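RNA-binding protein Smaug (Drosophila melanogaster, PDB 1OXJ) probably binds RNA through its SAM domain, which is joined in this fragment to a helical PHAT domain. Local coordinates at residues Ser8-Gly11 against Leu12-Lys15; Ile150-Glu153 against Ala154-Asn157. All coordinates share one frame; numbering follows the deposited sequence.

Interaction 1 of 2, residues Ser8-Gly11 against Leu12-Lys15; sequences SGIG and LWLK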
ATOM      1  N   SER A   8       5.097 -12.024   1.512  1.00 38.87           N
ATOM      2  CA  SER A   8       4.676 -12.714   0.297  1.00 40.18           C
ATOM      3  C   SER A   8       4.642 -11.808  -0.926  1.00 39.15           C
ATOM      4  O   SER A   8       4.784 -12.277  -2.050  1.00 40.24           O
ATOM      5  CB  SER A   8       3.299 -13.365   0.492  1.00 40.98           C
ATOM      6  OG  SER A   8       2.283 -12.390   0.647  1.00 44.86           O
ATOM      7  N   GLY A   9       4.470 -10.509  -0.715  1.00 37.55           N
ATOM      8  CA  GLY A   9       4.425  -9.601  -1.851  1.00 36.30           C
ATOM      9  C   GLY A   9       5.720  -8.866  -2.138  1.00 35.35           C
ATOM     10  O   GLY A   9       5.735  -7.895  -2.904  1.00 35.49           O
ATOM     11  N   ILE A  10       6.816  -9.333  -1.553  1.00 35.10           N
ATOM     12  CA  ILE A  10       8.101  -8.676  -1.753  1.00 35.62           C
ATOM     13  C   ILE A  10       8.518  -8.614  -3.217  1.00 34.52           C
ATOM     14  O   ILE A  10       9.006  -7.588  -3.683  1.00 32.23           O
ATOM     15  CB  ILE A  10       9.217  -9.365  -0.935  1.00 37.41           C
ATOM     16  CG1 ILE A  10      10.468  -8.488  -0.939  1.00 40.08           C
ATOM     17  CG2 ILE A  10       9.504 -10.751  -1.483  1.00 41.15           C
ATOM     18  CD1 ILE A  10      10.261  -7.151  -0.213  1.00 37.77           C
ATOM     19  N   GLY A  11       8.320  -9.710  -3.947  1.00 34.40           N
ATOM     20  CA  GLY A  11       8.702  -9.726  -5.351  1.00 33.98           C
ATOM     21  C   GLY A  11       7.969  -8.710  -6.207  1.00 33.00           C
ATOM     22  O   GLY A  11       8.579  -7.981  -6.996  1.00 35.61           O
ATOM     23  N   LEU A  12       6.653  -8.657  -6.060  1.00 34.47           N
ATOM     24  CA  LEU A  12       5.850  -7.724  -6.840  1.00 34.93           C
ATOM     25  C   LEU A  12       6.228  -6.287  -6.489  1.00 34.38           C
ATOM     26  O   LEU A  12       6.290  -5.416  -7.359  1.00 33.75           O
ATOM     27  CB  LEU A  12       4.360  -7.971  -6.583  1.00 38.72           C
ATOM     28  CG  LEU A  12       3.328  -7.150  -7.380  1.00 43.38           C
ATOM     29  CD1 LEU A  12       3.288  -5.729  -6.868  1.00 46.95           C
ATOM     30  CD2 LEU A  12       3.674  -7.165  -8.873  1.00 46.41           C
ATOM     31  N   TRP A  13       6.488  -6.039  -5.209  1.00 33.10           N
ATOM     32  CA  TRP A  13       6.865  -4.700  -4.769  1.00 29.97           C
ATOM     33  C   TRP A  13       8.176  -4.290  -5.434  1.00 29.99           C
ATOM     34  O   TRP A  13       8.277  -3.209  -6.009  1.00 30.66           O
ATOM     35  CB  TRP A  13       7.012  -4.666  -3.239  1.00 30.10           C
ATOM     36  CG  TRP A  13       7.390  -3.307  -2.693  1.00 32.16           C
ATOM     37  CD1 TRP A  13       6.705  -2.135  -2.861  1.00 33.67           C
ATOM     38  CD2 TRP A  13       8.505  -3.003  -1.843  1.00 34.99           C
ATOM     39  NE1 TRP A  13       7.324  -1.117  -2.160  1.00 35.65           N
ATOM     40  CE2 TRP A  13       8.429  -1.624  -1.528  1.00 36.34           C
ATOM     41  CE3 TRP A  13       9.559  -3.762  -1.314  1.00 35.73           C
ATOM     42  CZ2 TRP A  13       9.370  -0.989  -0.704  1.00 36.63           C
ATOM     43  CZ3 TRP A  13      10.496  -3.129  -0.496  1.00 36.53           C
ATOM     44  CH2 TRP A  13      10.390  -1.754  -0.201  1.00 36.49           C
ATOM     45  N   LEU A  14       9.185  -5.151  -5.355  1.00 29.61           N
ATOM     46  CA  LEU A  14      10.473  -4.843  -5.969  1.00 30.94           C
ATOM     47  C   LEU A  14      10.333  -4.587  -7.472  1.00 31.83           C
ATOM     48  O   LEU A  14      10.969  -3.683  -8.021  1.00 31.00           O
ATOM     49  CB  LEU A  14      11.460  -5.981  -5.738  1.00 30.56           C
ATOM     50  CG  LEU A  14      11.906  -6.201  -4.293  1.00 30.45           C
ATOM     51  CD1 LEU A  14      12.863  -7.397  -4.241  1.00 32.03           C
ATOM     52  CD2 LEU A  14      12.595  -4.954  -3.778  1.00 28.73           C
ATOM     53  N   LYS A  15       9.528  -5.408  -8.136  1.00 32.55           N
ATOM     54  CA  LYS A  15       9.297  -5.245  -9.567  1.00 36.61           C
ATOM     55  C   LYS A  15       8.716  -3.858  -9.849  1.00 38.08           C
ATOM     56  O   LYS A  15       9.005  -3.244 -10.883  1.00 38.55           O
ATOM     57  CB  LYS A  15       8.330  -6.325 -10.074  1.00 39.27           C
ATOM     58  CG  LYS A  15       8.963  -7.706 -10.225  1.00 43.06           C
ATOM     59  CD  LYS A  15       7.929  -8.767 -10.569  1.00 46.76           C
ATOM     60  CE  LYS A  15       8.582 -10.113 -10.866  1.00 49.09           C
ATOM     61  NZ  LYS A  15       7.561 -11.175 -11.125  1.00 50.90           N
TER
HETATM   62  O   HOH W   1       5.516 -10.992  -4.821  1.00 46.31           O

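Interaction 2 of 2, residues Ile150-Glu153 against Ala154-Asn157; sequences IHNE and AFMN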
ATOM      1  N   ILE A 150      -7.506  -7.002  -3.541  1.00 37.69           N
ATOM      2  CA  ILE A 150      -8.251  -8.262  -3.488  1.00 38.50           C
ATOM      3  C   ILE A 150      -7.277  -9.437  -3.474  1.00 39.26           C
ATOM      4  O   ILE A 150      -7.563 -10.489  -2.901  1.00 39.64           O
ATOM      5  CB  ILE A 150      -9.210  -8.387  -4.698  1.00 38.27           C
ATOM      6  CG1 ILE A 150     -10.364  -7.391  -4.543  1.00 38.91           C
ATOM      7  CG2 ILE A 150      -9.764  -9.802  -4.799  1.00 41.05           C
ATOM      8  CD1 ILE A 150     -11.244  -7.261  -5.773  1.00 37.91           C
ATOM      9  N   HIS A 151      -6.110  -9.239  -4.074  1.00 40.93           N
ATOM     10  CA  HIS A 151      -5.108 -10.294  -4.145  1.00 43.56           C
ATOM     11  C   HIS A 151      -3.946 -10.141  -3.169  1.00 44.35           C
ATOM     12  O   HIS A 151      -2.926 -10.821  -3.289  1.00 44.89           O
ATOM     13  CB  HIS A 151      -4.597 -10.398  -5.582  1.00 45.50           C
ATOM     14  CG  HIS A 151      -5.669 -10.748  -6.568  1.00 45.91           C
ATOM     15  ND1 HIS A 151      -6.307 -11.971  -6.572  1.00 47.46           N
ATOM     16  CD2 HIS A 151      -6.247 -10.021  -7.554  1.00 45.67           C
ATOM     17  CE1 HIS A 151      -7.231 -11.981  -7.515  1.00 47.45           C
ATOM     18  NE2 HIS A 151      -7.217 -10.811  -8.126  1.00 46.43           N
ATOM     19  N   ASN A 152      -4.103  -9.249  -2.196  1.00 44.44           N
ATOM     20  CA  ASN A 152      -3.070  -9.049  -1.190  1.00 44.82           C
ATOM     21  C   ASN A 152      -3.377 -10.052  -0.079  1.00 45.36           C
ATOM     22  O   ASN A 152      -4.419  -9.965   0.568  1.00 43.23           O
ATOM     23  CB  ASN A 152      -3.135  -7.631  -0.629  1.00 45.42           C
ATOM     24  CG  ASN A 152      -1.975  -7.319   0.292  1.00 48.42           C
ATOM     25  OD1 ASN A 152      -1.423  -8.214   0.942  1.00 47.35           O
ATOM     26  ND2 ASN A 152      -1.607  -6.045   0.368  1.00 48.14           N
ATOM     27  N   GLU A 153      -2.474 -11.002   0.136  1.00 45.74           N
ATOM     28  CA  GLU A 153      -2.682 -12.021   1.158  1.00 46.47           C
ATOM     29  C   GLU A 153      -3.042 -11.465   2.529  1.00 46.25           C
ATOM     30  O   GLU A 153      -3.742 -12.122   3.300  1.00 47.36           O
ATOM     31  CB  GLU A 153      -1.449 -12.921   1.256  1.00 47.57           C
ATOM     32  CG  GLU A 153      -1.311 -13.866   0.066  1.00 49.78           C
ATOM     33  CD  GLU A 153      -0.115 -14.792   0.179  1.00 53.07           C
ATOM     34  OE1 GLU A 153       0.116 -15.327   1.285  1.00 54.22           O
ATOM     35  OE2 GLU A 153       0.587 -14.993  -0.839  1.00 55.13           O
ATOM     36  N   ALA A 154      -2.576 -10.259   2.832  1.00 44.29           N
ATOM     37  CA  ALA A 154      -2.874  -9.634   4.114  1.00 43.16           C
ATOM     38  C   ALA A 154      -4.359  -9.287   4.227  1.00 42.06           C
ATOM     39  O   ALA A 154      -4.870  -9.086   5.327  1.00 41.60           O
ATOM     40  CB  ALA A 154      -2.030  -8.377   4.289  1.00 42.63           C
ATOM     41  N   PHE A 155      -5.051  -9.223   3.091  1.00 40.49           N
ATOM     42  CA  PHE A 155      -6.477  -8.896   3.085  1.00 41.60           C
ATOM     43  C   PHE A 155      -7.319 -10.125   2.791  1.00 42.27           C
ATOM     44  O   PHE A 155      -8.498 -10.025   2.455  1.00 42.23           O
ATOM     45  CB  PHE A 155      -6.787  -7.814   2.044  1.00 40.29           C
ATOM     46  CG  PHE A 155      -6.073  -6.515   2.283  1.00 43.04           C
ATOM     47  CD1 PHE A 155      -5.906  -6.026   3.578  1.00 42.27           C
ATOM     48  CD2 PHE A 155      -5.578  -5.772   1.215  1.00 41.42           C
ATOM     49  CE1 PHE A 155      -5.252  -4.817   3.806  1.00 44.37           C
ATOM     50  CE2 PHE A 155      -4.924  -4.563   1.430  1.00 44.13           C
ATOM     51  CZ  PHE A 155      -4.759  -4.082   2.729  1.00 43.80           C
ATOM     52  N   MET A 156      -6.686 -11.282   2.910  1.00 43.66           N
ATOM     53  CA  MET A 156      -7.318 -12.564   2.674  1.00 46.81           C
ATOM     54  C   MET A 156      -8.757 -12.637   3.194  1.00 46.80           C
ATOM     55  O   MET A 156      -9.670 -13.015   2.457  1.00 45.85           O
ATOM     56  CB  MET A 156      -6.462 -13.646   3.335  1.00 48.77           C
ATOM     57  CG  MET A 156      -6.952 -15.064   3.182  1.00 53.54           C
ATOM     58  SD  MET A 156      -5.689 -16.173   3.831  1.00 54.88           S
ATOM     59  CE  MET A 156      -4.529 -16.136   2.458  1.00 52.87           C
ATOM     60  N   ASN A 157      -8.961 -12.257   4.453  1.00 47.52           N
ATOM     61  CA  ASN A 157     -10.291 -12.316   5.058  1.00 49.10           C
ATOM     62  C   ASN A 157     -11.196 -11.124   4.771  1.00 49.16           C
ATOM     63  O   ASN A 157     -12.223 -10.942   5.429  1.00 49.08           O
ATOM     64  CB  ASN A 157     -10.163 -12.514   6.567  1.00 50.28           C
ATOM     65  CG  ASN A 157      -9.394 -13.767   6.914  1.00 52.48           C
ATOM     66  OD1 ASN A 157      -9.678 -14.845   6.391  1.00 52.53           O
ATOM     67  ND2 ASN A 157      -8.413 -13.635   7.799  1.00 53.75           N
TER

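Interaction 1 of 2, residues Ser8-Gly11 against Leu12-Lys15
The indole of Trp13 meets Ile10 at an edge: the methyl CD1 of Ile10 lies close to the ring plane, beside the six-membered ring, with Ile10 CD1 3.6 Å from Trp13 CE3. Cys58, Ile59 and Leu62 of helix 49-77 also touch this buried indole. The approach of Ile10 follows from its torsions. With CG1 trans to the amide nitrogen (chi1 -168°), the longer branch runs on from a CB that points away from 12-15, and CD1 swings back to the indole. The same branch touches the next buried side chain more loosely, Ile10 CG1 being 4.2 Å from Leu14 CD1.

Beneath these apolar contacts the backbone supplies regular i to i+4 bonds. Trp13 N donates to Gly9 O at 3.1 Å, Leu14 N to Ile10 O at 3.0 Å with an almost straight N-H...O angle of 170°, and Lys15 N to Gly11 O at 3.0 Å. The aliphatic stem of Lys15 passes alongside the last of these acceptors, with CG 3.3 Å from Gly11 O.

One residue earlier, a water stands in for the direct i to i+4 bond. It accepts from Leu12 N at 2.9 Å and donates to Ser8 O at 3.1 Å, bridging the gap where the chain enters the helix. Gly9, the N-cap residue, has no side chain to cap with. Together, the water-bridged first turn and the Ile10-Trp13-Leu14 apolar side are those of the amino-terminal end of an amphipathic helix, here helix 10-16 of the SAM domain, which packs through Trp13 on the long helix 49-77, a helix that runs on into the PHAT range.

Interaction 2 of 2, residues Ile150-Glu153 against Ala154-Asn157
Asn152 and Phe155 lean across one another at an angle, the side-chain amide and the phenyl ring having planes 55° apart, so this is not a parallel stack. The closest touch is Asn152 CB to Phe155 CD2, 3.6 Å, and it reaches the ring obliquely. Farther along, Asn152 ND2 comes within 3.8 Å of Phe155 CE2, so the nitrogen branch of the amide is the one nearer the ring, while the oxygen branch serves the backbone.

That oxygen, Asn152 OD1, accepts a bond from Ala154 N at 3.0 Å and also touches the methyl group of Ala154, OD1 to CB being 3.4 Å. A chi1 of -173° sets CG beside the carbonyl carbon of Asn152, which carries the amide forward over the residues that follow. The bond constrains the rotation of the amide, and hence the way it is turned against Phe155.

The main-chain oxygen of the same residue accepts a bond of its own: Phe155 N lies 2.7 Å from Asn152 O, 42° out of the carbonyl plane. Next comes Met156 N to Glu153 O at 3.1 Å, where the donor stands well above the carbonyl plane. Such steep approaches fit tightly wound turns. Met156 CB also crowds Glu153 O, at 3.1 Å.

Outside these residues, Met98 touches both Asn152 and Phe155, and Leu162 of helix 159-170 touches Phe155, which is buried. The Asn152 OD1 to Ala154 N bond closes an Asx turn. It overlaps two successive i to i+3 turns with type I backbone angles, a short 3-10-like winding in the connection between helices 136-150 and 159-170 of the PHAT domain.

Both contacts are local and partly buried, but they hold different elements. Interaction 1 lies in the opening turns of a SAM-domain helix, whereas interaction 2 belongs to an interhelical connection within the PHAT range. The bonding spans differ accordingly: i to i+4 bonds plus a bridging water in 8-15, i to i+3 bonds and a side-chain amide acceptor in 150-157. Each also has a buried aromatic residue, Trp13 met by an aliphatic methyl and Phe155 by asparagine. Their centres lie 14 Å apart, yet they touch where the two domains meet: Ser8 OG packs 3.4 Å from Glu153 CD.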